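Local coordinates for conserved hypothetical protein (Sulfolobus solfataricus, PDB 2FNA) that binds ADP and is probably an archaeal AAA+ ATPase that couples ATP hydrolysis to an as yet unknown task, at residues A[251-256]-A[260-265]; A[243-248]-A[271-276]. All blocks are in the same frame, centred on the assembly; numbering follows the deposited sequence. Where two conformers were deposited one is given.

Contact 1: residues A[251-256]-A[260-265]; sequences FIYLDN and DFAINQ
I252, Y253 and N256 pack on F261, A262 and Q265 where two consecutive helices, 243-256 and 259-282, fold back on each other. The short segments run roughly antiparallel, at 145°, with axes 8.6 Å apart. No hydrogen bond crosses between them. A262 sits at the middle of the interface. Its small side chain lets the backbones come close, and Y253 CA lies 5.1 Å from A262 CA. I252 makes the largest share of the contact. Its CG2 branch, anti to the backbone N, rests 3.7 Å from A262 CA and also touches the F261 ring at CE2. Its other branch ends in CD1, which meets the end of the Q265 side chain, and the two side chains cross at about a right angle. The turn of the Q265 amide is doubtful. Y253 adds CB against A262 CB, 3.9 Å apart, while its ring makes an edge-to-face pair with F229. N256 lays its amide obliquely beside F261, the planes 40° apart, with ND2 3.1 Å from CD2 of F261. N256 OD1 accepts a hydrogen bond from N258 N in the turn, and N258 OD1 accepts one from F261 N. Together these features make a helical hairpin, two successive helices joined by a short turn and meeting at an alanine.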
loop_
_atom_site.group_PDB
_atom_site.type_symbol
_atom_site.label_atom_id
_atom_site.label_comp_id
_atom_site.label_asym_id
_atom_site.label_seq_id
_atom_site.Cartn_x
_atom_site.Cartn_y
_atom_site.Cartn_z
ATOM N N PHE A 251 5.295 0.404 -21.229
ATOM C CA PHE A 251 4.906 1.705 -21.718
ATOM C C PHE A 251 6.062 2.338 -22.511
ATOM O O PHE A 251 5.863 2.803 -23.637
ATOM C CB PHE A 251 4.456 2.631 -20.574
ATOM C CG PHE A 251 3.998 3.988 -21.064
ATOM C CD1 PHE A 251 4.917 4.944 -21.441
ATOM C CD2 PHE A 251 2.653 4.277 -21.194
ATOM C CE1 PHE A 251 4.518 6.184 -21.968
ATOM C CE2 PHE A 251 2.243 5.501 -21.699
ATOM C CZ PHE A 251 3.183 6.464 -22.075
ATOM N N ILE A 252 7.257 2.353 -21.920
ATOM C CA ILE A 252 8.409 2.961 -22.560
ATOM C C ILE A 252 8.764 2.253 -23.847
ATOM O O ILE A 252 9.067 2.903 -24.854
ATOM C CB ILE A 252 9.665 3.008 -21.639
ATOM C CG1 ILE A 252 9.396 3.832 -20.377
ATOM C CG2 ILE A 252 10.838 3.605 -22.382
ATOM C CD1 ILE A 252 8.968 5.239 -20.643
ATOM N N TYR A 253 8.761 0.919 -23.837
ATOM C CA TYR A 253 9.090 0.198 -25.072
ATOM C C TYR A 253 8.093 0.501 -26.186
ATOM O O TYR A 253 8.456 0.611 -27.331
ATOM C CB TYR A 253 9.149 -1.322 -24.853
ATOM C CG TYR A 253 9.601 -2.008 -26.122
ATOM C CD1 TYR A 253 10.942 -2.137 -26.418
ATOM C CD2 TYR A 253 8.671 -2.493 -27.053
ATOM C CE1 TYR A 253 11.367 -2.718 -27.611
ATOM C CE2 TYR A 253 9.086 -3.096 -28.220
ATOM C CZ TYR A 253 10.434 -3.209 -28.490
ATOM O OH TYR A 253 10.863 -3.792 -29.663
ATOM N N LEU A 254 6.818 0.620 -25.856
ATOM C CA LEU A 254 5.829 0.985 -26.863
ATOM C C LEU A 254 6.092 2.373 -27.399
ATOM O O LEU A 254 5.887 2.675 -28.569
ATOM C CB LEU A 254 4.420 0.897 -26.269
ATOM C CG LEU A 254 3.820 -0.500 -26.062
ATOM C CD1 LEU A 254 2.378 -0.363 -25.647
ATOM C CD2 LEU A 254 3.915 -1.356 -27.301
ATOM N N ASP A 255 6.602 3.222 -26.537
ATOM C CA ASP A 255 6.801 4.591 -26.909
ATOM C C ASP A 255 8.033 4.767 -27.763
ATOM O O ASP A 255 8.069 5.640 -28.606
ATOM C CB ASP A 255 6.929 5.456 -25.657
ATOM C CG ASP A 255 6.828 6.909 -25.976
ATOM O OD1 ASP A 255 5.853 7.285 -26.681
ATOM O OD2 ASP A 255 7.741 7.649 -25.574
ATOM N N ASN A 256 9.051 3.949 -27.533
ATOM C CA ASN A 256 10.289 4.148 -28.220
ATOM C C ASN A 256 10.812 2.944 -29.069
ATOM O O ASN A 256 11.584 3.148 -29.990
ATOM C CB ASN A 256 11.303 4.661 -27.206
ATOM C CG ASN A 256 12.401 3.702 -26.980
ATOM O OD1 ASN A 256 12.177 2.586 -26.471
ATOM N ND2 ASN A 256 13.616 4.088 -27.415
ATOM N N ASP A 260 17.061 -1.661 -25.264
ATOM C CA ASP A 260 18.047 -1.273 -24.255
ATOM C C ASP A 260 17.688 0.040 -23.624
ATOM O O ASP A 260 17.930 0.252 -22.432
ATOM C CB ASP A 260 19.445 -1.111 -24.851
ATOM C CG ASP A 260 20.057 -2.416 -25.312
ATOM O OD1 ASP A 260 19.520 -3.504 -24.985
ATOM O OD2 ASP A 260 21.096 -2.338 -26.008
ATOM N N PHE A 261 17.179 0.957 -24.443
ATOM C CA PHE A 261 16.678 2.219 -23.932
ATOM C C PHE A 261 15.530 1.999 -22.948
ATOM O O PHE A 261 15.560 2.563 -21.863
ATOM C CB PHE A 261 16.263 3.145 -25.079
ATOM C CG PHE A 261 15.668 4.458 -24.631
ATOM C CD1 PHE A 261 16.478 5.552 -24.394
ATOM C CD2 PHE A 261 14.283 4.597 -24.475
ATOM C CE1 PHE A 261 15.936 6.756 -23.998
ATOM C CE2 PHE A 261 13.733 5.806 -24.091
ATOM C CZ PHE A 261 14.567 6.887 -23.845
ATOM N N ALA A 262 14.539 1.188 -23.308
ATOM C CA ALA A 262 13.382 0.931 -22.425
ATOM C C ALA A 262 13.755 0.254 -21.104
ATOM O O ALA A 262 13.193 0.580 -20.058
ATOM C CB ALA A 262 12.306 0.137 -23.139
ATOM N N ILE A 263 14.687 -0.688 -21.152
ATOM C CA ILE A 263 15.219 -1.294 -19.925
ATOM C C ILE A 263 15.973 -0.312 -19.055
ATOM O O ILE A 263 15.732 -0.275 -17.840
ATOM C CB ILE A 263 16.122 -2.498 -20.239
ATOM C CG1 ILE A 263 15.229 -3.680 -20.623
ATOM C CG2 ILE A 263 17.013 -2.862 -19.010
ATOM C CD1 ILE A 263 15.945 -4.865 -21.140
ATOM N N ASN A 264 16.900 0.453 -19.659
ATOM C CA ASN A 264 17.719 1.371 -18.901
ATOM C C ASN A 264 16.862 2.474 -18.297
ATOM O O ASN A 264 17.065 2.862 -17.155
ATOM C CB ASN A 264 18.843 1.957 -19.770
ATOM C CG ASN A 264 19.956 0.949 -20.052
ATOM O OD1 ASN A 264 20.292 0.116 -19.208
ATOM N ND2 ASN A 264 20.534 1.030 -21.243
ATOM N N GLN A 265 15.905 2.980 -19.063
ATOM C CA GLN A 265 15.010 4.001 -18.527
ATOM C C GLN A 265 14.184 3.481 -17.337
ATOM O O GLN A 265 13.949 4.210 -16.346
ATOM C CB GLN A 265 14.090 4.541 -19.622
ATOM C CG GLN A 265 13.134 5.601 -19.117
ATOM C CD GLN A 265 12.682 6.553 -20.207
ATOM O OE1 GLN A 265 13.296 6.637 -21.269
ATOM N NE2 GLN A 265 11.606 7.287 -19.939
#

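Contact 2: residues A[243-248]-A[271-276]; sequences PGWLTY and KKLILK. With ADP (adenosine-5'-diphosphate), chain D.
W245 reaches from the first turns of helix 243-256 to L273 and I274 of helix 259-282, and this bridge is wholly apolar. The backbones stay well apart: the nearest pair, W245 CA and K271 CA, is 10.8 Å apart. The indole spans the gap with its six-membered ring. CZ2 meets I274 CD1 at 3.7 Å, and CH2 meets L273 CD2 at 4.0 Å. Both aliphatic ends approach the ring obliquely. L273 reaches it because its CG stands anti to the backbone N (chi1 -171°). L351 of helix 350-355 also packs on W245 and I274, and W245 NE1 is hydrogen-bonded to E349 OE2, so the buried indole nitrogen is satisfied.

Within the opening turn of helix 243-256, P243 O accepts two bonds, from T247 N and from T247 OG1 at 2.7 Å. The hydroxyl comes from above the carbonyl plane, 44° out of it.

The same turn lines the ADP pocket. P243 CB lies above the plane of the adenine, 3.3 Å from ADP N7. G244 CA comes within 3.2 Å of ADP O4', and a side chain at G244 would run into ADP C5'. T247 OG1 packs 3.4 Å from ADP C1', and its CG2 lies near O3'. A valine in place of T247 would probably leave P243 O with one donor fewer and the side chain less firmly fixed against the ribose. This helix start forms the adenine and ribose side of the ADP pocket, probably as in other AAA+ ATPases.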
loop_
_atom_site.group_PDB
_atom_site.type_symbol
_atom_site.label_atom_id
_atom_site.label_comp_id
_atom_site.label_asym_id
_atom_site.label_seq_id
_atom_site.Cartn_x
_atom_site.Cartn_y
_atom_site.Cartn_z
ATOM N N PRO A 243 4.897 -5.952 -10.803
ATOM C CA PRO A 243 4.061 -5.497 -11.919
ATOM C C PRO A 243 4.267 -4.055 -12.358
ATOM O O PRO A 243 4.240 -3.773 -13.565
ATOM C CB PRO A 243 2.625 -5.718 -11.405
ATOM C CG PRO A 243 2.747 -6.860 -10.471
ATOM C CD PRO A 243 4.099 -6.618 -9.763
ATOM N N GLY A 244 4.418 -3.158 -11.393
ATOM C CA GLY A 244 4.607 -1.740 -11.663
ATOM C C GLY A 244 5.814 -1.456 -12.530
ATOM O O GLY A 244 5.766 -0.570 -13.397
ATOM N N TRP A 245 6.913 -2.191 -12.323
ATOM C CA TRP A 245 8.107 -1.937 -13.126
ATOM C C TRP A 245 7.939 -2.511 -14.550
ATOM O O TRP A 245 8.401 -1.921 -15.541
ATOM C CB TRP A 245 9.346 -2.557 -12.513
ATOM C CG TRP A 245 9.731 -2.130 -11.137
ATOM C CD1 TRP A 245 10.205 -2.943 -10.195
ATOM C CD2 TRP A 245 9.740 -0.801 -10.572
ATOM N NE1 TRP A 245 10.506 -2.244 -9.071
ATOM C CE2 TRP A 245 10.232 -0.923 -9.269
ATOM C CE3 TRP A 245 9.391 0.470 -11.039
ATOM C CZ2 TRP A 245 10.381 0.163 -8.414
ATOM C CZ3 TRP A 245 9.535 1.558 -10.180
ATOM C CH2 TRP A 245 10.027 1.399 -8.892
ATOM N N LEU A 246 7.290 -3.663 -14.647
ATOM C CA LEU A 246 7.029 -4.293 -15.945
ATOM C C LEU A 246 6.085 -3.437 -16.791
ATOM O O LEU A 246 6.227 -3.352 -18.019
ATOM C CB LEU A 246 6.416 -5.684 -15.726
ATOM C CG LEU A 246 7.443 -6.716 -15.222
ATOM C CD1 LEU A 246 6.764 -7.973 -14.867
ATOM C CD2 LEU A 246 8.517 -6.995 -16.263
ATOM N N THR A 247 5.110 -2.828 -16.116
ATOM C CA THR A 247 4.172 -1.886 -16.733
ATOM C C THR A 247 4.873 -0.663 -17.336
ATOM O O THR A 247 4.574 -0.289 -18.456
ATOM C CB THR A 247 3.136 -1.398 -15.689
ATOM O OG1 THR A 247 2.440 -2.513 -15.141
ATOM C CG2 THR A 247 2.075 -0.424 -16.280
ATOM N N TYR A 248 5.740 -0.017 -16.554
ATOM C CA TYR A 248 6.521 1.117 -17.012
ATOM C C TYR A 248 7.384 0.723 -18.220
ATOM O O TYR A 248 7.331 1.373 -19.212
ATOM C CB TYR A 248 7.427 1.607 -15.882
ATOM C CG TYR A 248 8.083 2.944 -16.144
ATOM C CD1 TYR A 248 7.415 4.126 -15.846
ATOM C CD2 TYR A 248 9.373 3.032 -16.665
ATOM C CE1 TYR A 248 8.014 5.375 -16.077
ATOM C CE2 TYR A 248 9.964 4.272 -16.898
ATOM C CZ TYR A 248 9.283 5.438 -16.602
ATOM O OH TYR A 248 9.860 6.718 -16.842
ATOM N N LYS A 271 15.290 3.083 -9.711
ATOM C CA LYS A 271 16.318 3.438 -8.719
ATOM C C LYS A 271 15.999 4.757 -8.030
ATOM O O LYS A 271 16.131 4.881 -6.826
ATOM C CB LYS A 271 17.705 3.507 -9.359
ATOM C CG LYS A 271 18.294 2.153 -9.702
ATOM C CD LYS A 271 19.687 2.282 -10.374
ATOM C CE LYS A 271 19.632 2.092 -11.895
ATOM N NZ LYS A 271 20.949 2.404 -12.521
ATOM N N LYS A 272 15.574 5.738 -8.805
ATOM C CA LYS A 272 15.206 7.059 -8.272
ATOM C C LYS A 272 14.030 6.939 -7.315
ATOM O O LYS A 272 14.051 7.455 -6.180
ATOM C CB LYS A 272 14.850 8.015 -9.408
ATOM C CG LYS A 272 15.992 8.938 -9.844
ATOM C CD LYS A 272 15.575 9.797 -11.040
ATOM N N LEU A 273 12.993 6.245 -7.765
ATOM C CA LEU A 273 11.832 6.063 -6.919
ATOM C C LEU A 273 12.141 5.260 -5.660
ATOM O O LEU A 273 11.790 5.669 -4.576
ATOM C CB LEU A 273 10.688 5.456 -7.717
ATOM C CG LEU A 273 9.340 5.427 -6.991
ATOM C CD1 LEU A 273 8.932 6.790 -6.512
ATOM C CD2 LEU A 273 8.285 4.857 -7.969
ATOM N N ILE A 274 12.855 4.149 -5.781
ATOM C CA ILE A 274 13.224 3.367 -4.600
ATOM C C ILE A 274 14.019 4.172 -3.568
ATOM O O ILE A 274 13.747 4.099 -2.377
ATOM C CB ILE A 274 13.991 2.095 -4.992
ATOM C CG1 ILE A 274 13.033 1.117 -5.671
ATOM C CG2 ILE A 274 14.703 1.450 -3.763
ATOM C CD1 ILE A 274 13.664 0.164 -6.633
ATOM N N LEU A 275 14.999 4.939 -4.019
ATOM C CA LEU A 275 15.850 5.711 -3.099
ATOM C C LEU A 275 15.095 6.891 -2.450
ATOM O O LEU A 275 15.394 7.281 -1.320
ATOM C CB LEU A 275 17.089 6.221 -3.839
ATOM C CG LEU A 275 18.108 5.159 -4.271
ATOM C CD1 LEU A 275 19.265 5.768 -5.046
ATOM C CD2 LEU A 275 18.625 4.398 -3.103
ATOM N N LYS A 276 14.106 7.438 -3.153
ATOM C CA LYS A 276 13.242 8.439 -2.560
ATOM C C LYS A 276 12.381 7.815 -1.449
ATOM O O LYS A 276 12.182 8.406 -0.385
ATOM C CB LYS A 276 12.352 9.073 -3.613
ATOM C CG LYS A 276 11.644 10.330 -3.115
ATOM C CD LYS A 276 10.402 10.626 -3.895
ATOM C CE LYS A 276 9.880 12.002 -3.556
ATOM N NZ LYS A 276 9.966 12.285 -2.078
HETATM P PB ADP D . 0.235 -0.758 -5.388
HETATM O O1B ADP D . 0.272 -2.186 -4.949
HETATM O O2B ADP D . 1.572 -0.060 -5.159
HETATM O O3B ADP D . -0.955 0.043 -4.979
HETATM P PA ADP D . -0.686 -0.066 -8.108
HETATM O O1A ADP D . -2.126 -0.456 -8.205
HETATM O O2A ADP D . -0.516 1.372 -7.847
HETATM O O3A ADP D . 0.204 -0.916 -7.044
HETATM O "O5'" ADP D . 0.011 -0.610 -9.428
HETATM C "C5'" ADP D . 1.360 -0.263 -9.789
HETATM C "C4'" ADP D . 1.464 -0.099 -11.303
HETATM O "O4'" ADP D . 1.432 -1.348 -11.968
HETATM C "C3'" ADP D . 0.356 0.693 -11.924
HETATM O "O3'" ADP D . 0.889 1.306 -13.118
HETATM C "C2'" ADP D . -0.655 -0.349 -12.348
HETATM O "O2'" ADP D . -1.455 0.073 -13.443
HETATM C "C1'" ADP D . 0.266 -1.462 -12.763
HETATM N N9 ADP D . -0.234 -2.814 -12.541
HETATM C C8 ADP D . -0.029 -3.559 -11.434
HETATM N N7 ADP D . -0.560 -4.772 -11.587
HETATM C C5 ADP D . -1.141 -4.806 -12.810
HETATM C C6 ADP D . -1.884 -5.790 -13.628
HETATM N N6 ADP D . -2.153 -7.018 -13.138
HETATM N N1 ADP D . -2.284 -5.430 -14.881
HETATM C C2 ADP D . -2.016 -4.216 -15.396
HETATM N N3 ADP D . -1.340 -3.275 -14.715
HETATM C C4 ADP D . -0.890 -3.522 -13.454
#

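Contacts 1 and 2 join the same two helices, 243-256 and 259-282, at different distances from their connection. Contact 1 sits nearer the turn, its residues all lying between the two segments of contact 2 in sequence, and their centres are 13 Å apart. The helices are close at contact 1 and farther apart at contact 2, where a long side chain bridges them. The two contacts touch where the end of Q265 packs on Y248. Only contact 2 reaches the nucleotide directly, through P243, G244 and T247. In contact 1 the side chain of I252 is about 11 Å from ADP. One face of helix 243-256 thus lines the ADP pocket while another, carrying W245, Y248, I252 and N256, meets helix 259-282.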